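PDB 7D86: PHD finger protein 14, which reads the histone H3 tail, binding preferentially unmodified H3 through its tandem zinc fingers, and represses PDGFRA expression. Local coordinates for residues E76-Q81 with H158-Q163. Residues are numbered along the deposited sequence; the frame is centred on the assembly and turned at random.
Sequences ELCPSQ and HVTCAQ. With ZN (zinc ion), chain D; ZN (zinc ion), chain C.
Pro-79 sets its CD methylene over the centre of one face of the His-158 imidazole, 3.4 Å from CD to the centroid of the ring and 8° off the ring normal, a CH-pi contact made tip to tip. Proline suits the place because CD is bonded to the proline's own amide nitrogen, which should leave its hydrogens slightly positive and suited to a pi face, and because the pyrrolidine is rigid. ND1 of His-158 binds a zinc ion at 2.1 Å, while NE2 gives a hydrogen bond to Thr-142 O, so the ring is held at both nitrogens, which sets the plane that Pro-79 meets. Cys-161, one helical turn on, brings SG to the same metal; Cys-131 and Cys-134 complete the site.

A second zinc ion belongs to the other segment. Cys-78 SG binds it at 2.3 Å, with Cys-75, His-95 and Cys-98 as the remaining ligands. On the side of the sulfur facing the helix stands Thr-160, whose branched side chain suits the place by bringing two atoms against Cys-78 SG: OG1 at 3.1 Å, set between the backbone N and the carbonyl carbon (chi1 48°), and the methyl CG2 at 3.8 Å. The sulfur also takes a weak bond from Ser-80 N. Ser-80, small enough to fit here, brings CB to 3.5 Å from Thr-160 OG1, while its own hydroxyl turns to Asp-82 N. Between the backbones a water donates to Leu-77 O and accepts from Val-159 N at 2.8 Å, tying the loop to the first turn of the helix.

The contact thus joins the C2HC pre-PHD finger to the second PHD finger, consistent with their forming one extended PHD unit. His-158 sits at the N-cap position of helix 159-164; strand 93-95 and helix 96-101 pack against both segments, and strand 168-170 against Val-159 and Ala-162.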
loop_
_atom_site.group_PDB
_atom_site.type_symbol
_atom_site.label_atom_id
_atom_site.label_comp_id
_atom_site.label_asym_id
_atom_site.label_seq_id
_atom_site.Cartn_x
_atom_site.Cartn_y
_atom_site.Cartn_z
ATOM N N GLU A 76 -7.548 -3.412 7.929
ATOM C CA GLU A 76 -7.713 -2.851 9.262
ATOM C C GLU A 76 -7.322 -1.381 9.324
ATOM O O GLU A 76 -7.677 -0.698 10.292
ATOM C CB GLU A 76 -6.879 -3.638 10.275
ATOM C CG GLU A 76 -7.339 -5.089 10.452
ATOM C CD GLU A 76 -8.776 -5.179 10.926
ATOM O OE1 GLU A 76 -9.114 -4.531 11.943
ATOM O OE2 GLU A 76 -9.572 -5.894 10.281
ATOM N N LEU A 77 -6.610 -0.879 8.319
ATOM C CA LEU A 77 -5.960 0.419 8.421
ATOM C C LEU A 77 -6.478 1.447 7.431
ATOM O O LEU A 77 -6.027 2.599 7.476
ATOM C CB LEU A 77 -4.443 0.272 8.228
ATOM C CG LEU A 77 -3.702 -0.735 9.108
ATOM C CD1 LEU A 77 -2.252 -0.830 8.639
ATOM C CD2 LEU A 77 -3.763 -0.344 10.588
ATOM N N CYS A 78 -7.394 1.079 6.541
ATOM C CA CYS A 78 -7.868 1.987 5.508
ATOM C C CYS A 78 -9.170 1.438 4.939
ATOM O O CYS A 78 -9.480 0.251 5.126
ATOM C CB CYS A 78 -6.825 2.154 4.387
ATOM S SG CYS A 78 -6.899 0.809 3.177
ATOM N N PRO A 79 -9.959 2.266 4.250
ATOM C CA PRO A 79 -11.250 1.803 3.726
ATOM C C PRO A 79 -11.204 1.145 2.356
ATOM O O PRO A 79 -12.237 0.623 1.911
ATOM C CB PRO A 79 -12.076 3.096 3.669
ATOM C CG PRO A 79 -11.067 4.161 3.406
ATOM C CD PRO A 79 -9.829 3.739 4.177
ATOM N N SER A 80 -10.059 1.140 1.683
ATOM C CA SER A 80 -9.980 0.568 0.346
ATOM C C SER A 80 -10.109 -0.947 0.390
ATOM O O SER A 80 -9.521 -1.612 1.245
ATOM C CB SER A 80 -8.658 0.946 -0.314
ATOM O OG SER A 80 -8.476 0.226 -1.520
ATOM N N GLN A 81 -10.878 -1.497 -0.546
ATOM C CA GLN A 81 -10.934 -2.941 -0.722
ATOM C C GLN A 81 -10.204 -3.400 -1.974
ATOM O O GLN A 81 -10.223 -4.593 -2.289
ATOM C CB GLN A 81 -12.387 -3.417 -0.734
ATOM C CG GLN A 81 -13.052 -3.260 0.625
ATOM C CD GLN A 81 -14.510 -3.656 0.626
ATOM O OE1 GLN A 81 -15.072 -4.007 -0.412
ATOM N NE2 GLN A 81 -15.135 -3.603 1.797
ATOM N N HIS A 158 -5.176 8.362 4.417
ATOM C CA HIS A 158 -4.932 6.927 4.384
ATOM C C HIS A 158 -3.826 6.624 3.389
ATOM O O HIS A 158 -3.644 7.338 2.399
ATOM C CB HIS A 158 -6.196 6.165 3.963
ATOM C CG HIS A 158 -7.333 6.297 4.919
ATOM N ND1 HIS A 158 -8.514 6.928 4.588
ATOM C CD2 HIS A 158 -7.473 5.872 6.197
ATOM C CE1 HIS A 158 -9.332 6.887 5.623
ATOM N NE2 HIS A 158 -8.725 6.253 6.612
ATOM N N VAL A 159 -3.102 5.529 3.636
ATOM C CA VAL A 159 -2.011 5.146 2.743
ATOM C C VAL A 159 -2.533 4.896 1.335
ATOM O O VAL A 159 -1.922 5.314 0.348
ATOM C CB VAL A 159 -1.267 3.916 3.288
ATOM C CG1 VAL A 159 -0.191 3.474 2.295
ATOM C CG2 VAL A 159 -0.666 4.231 4.655
ATOM N N THR A 160 -3.670 4.201 1.217
ATOM C CA THR A 160 -4.195 3.873 -0.106
ATOM C C THR A 160 -4.832 5.077 -0.786
ATOM O O THR A 160 -4.840 5.154 -2.021
ATOM C CB THR A 160 -5.199 2.725 -0.008
ATOM O OG1 THR A 160 -6.137 2.989 1.045
ATOM C CG2 THR A 160 -4.470 1.415 0.288
ATOM N N CYS A 161 -5.370 6.016 -0.006
ATOM C CA CYS A 161 -5.858 7.259 -0.586
ATOM C C CYS A 161 -4.704 8.080 -1.145
ATOM O O CYS A 161 -4.798 8.630 -2.248
ATOM C CB CYS A 161 -6.649 8.053 0.460
ATOM S SG CYS A 161 -8.253 7.298 0.936
ATOM N N ALA A 162 -3.593 8.145 -0.405
ATOM C CA ALA A 162 -2.398 8.795 -0.928
ATOM C C ALA A 162 -1.853 8.040 -2.132
ATOM O O ALA A 162 -1.381 8.654 -3.098
ATOM C CB ALA A 162 -1.335 8.906 0.174
ATOM N N GLN A 163 -1.914 6.705 -2.100
ATOM C CA GLN A 163 -1.414 5.934 -3.233
ATOM C C GLN A 163 -2.172 6.300 -4.502
ATOM O O GLN A 163 -1.576 6.453 -5.575
ATOM C CB GLN A 163 -1.537 4.430 -2.952
ATOM C CG GLN A 163 -0.887 3.552 -4.018
ATOM C CD GLN A 163 -1.187 2.070 -3.844
ATOM O OE1 GLN A 163 -2.292 1.686 -3.459
ATOM N NE2 GLN A 163 -0.198 1.232 -4.131
HETATM ZN ZN ZN D . -9.006 8.137 2.957
HETATM ZN ZN ZN C . -5.188 -0.549 3.761
HETATM O O HOH W 1 -3.847 3.713 5.621
#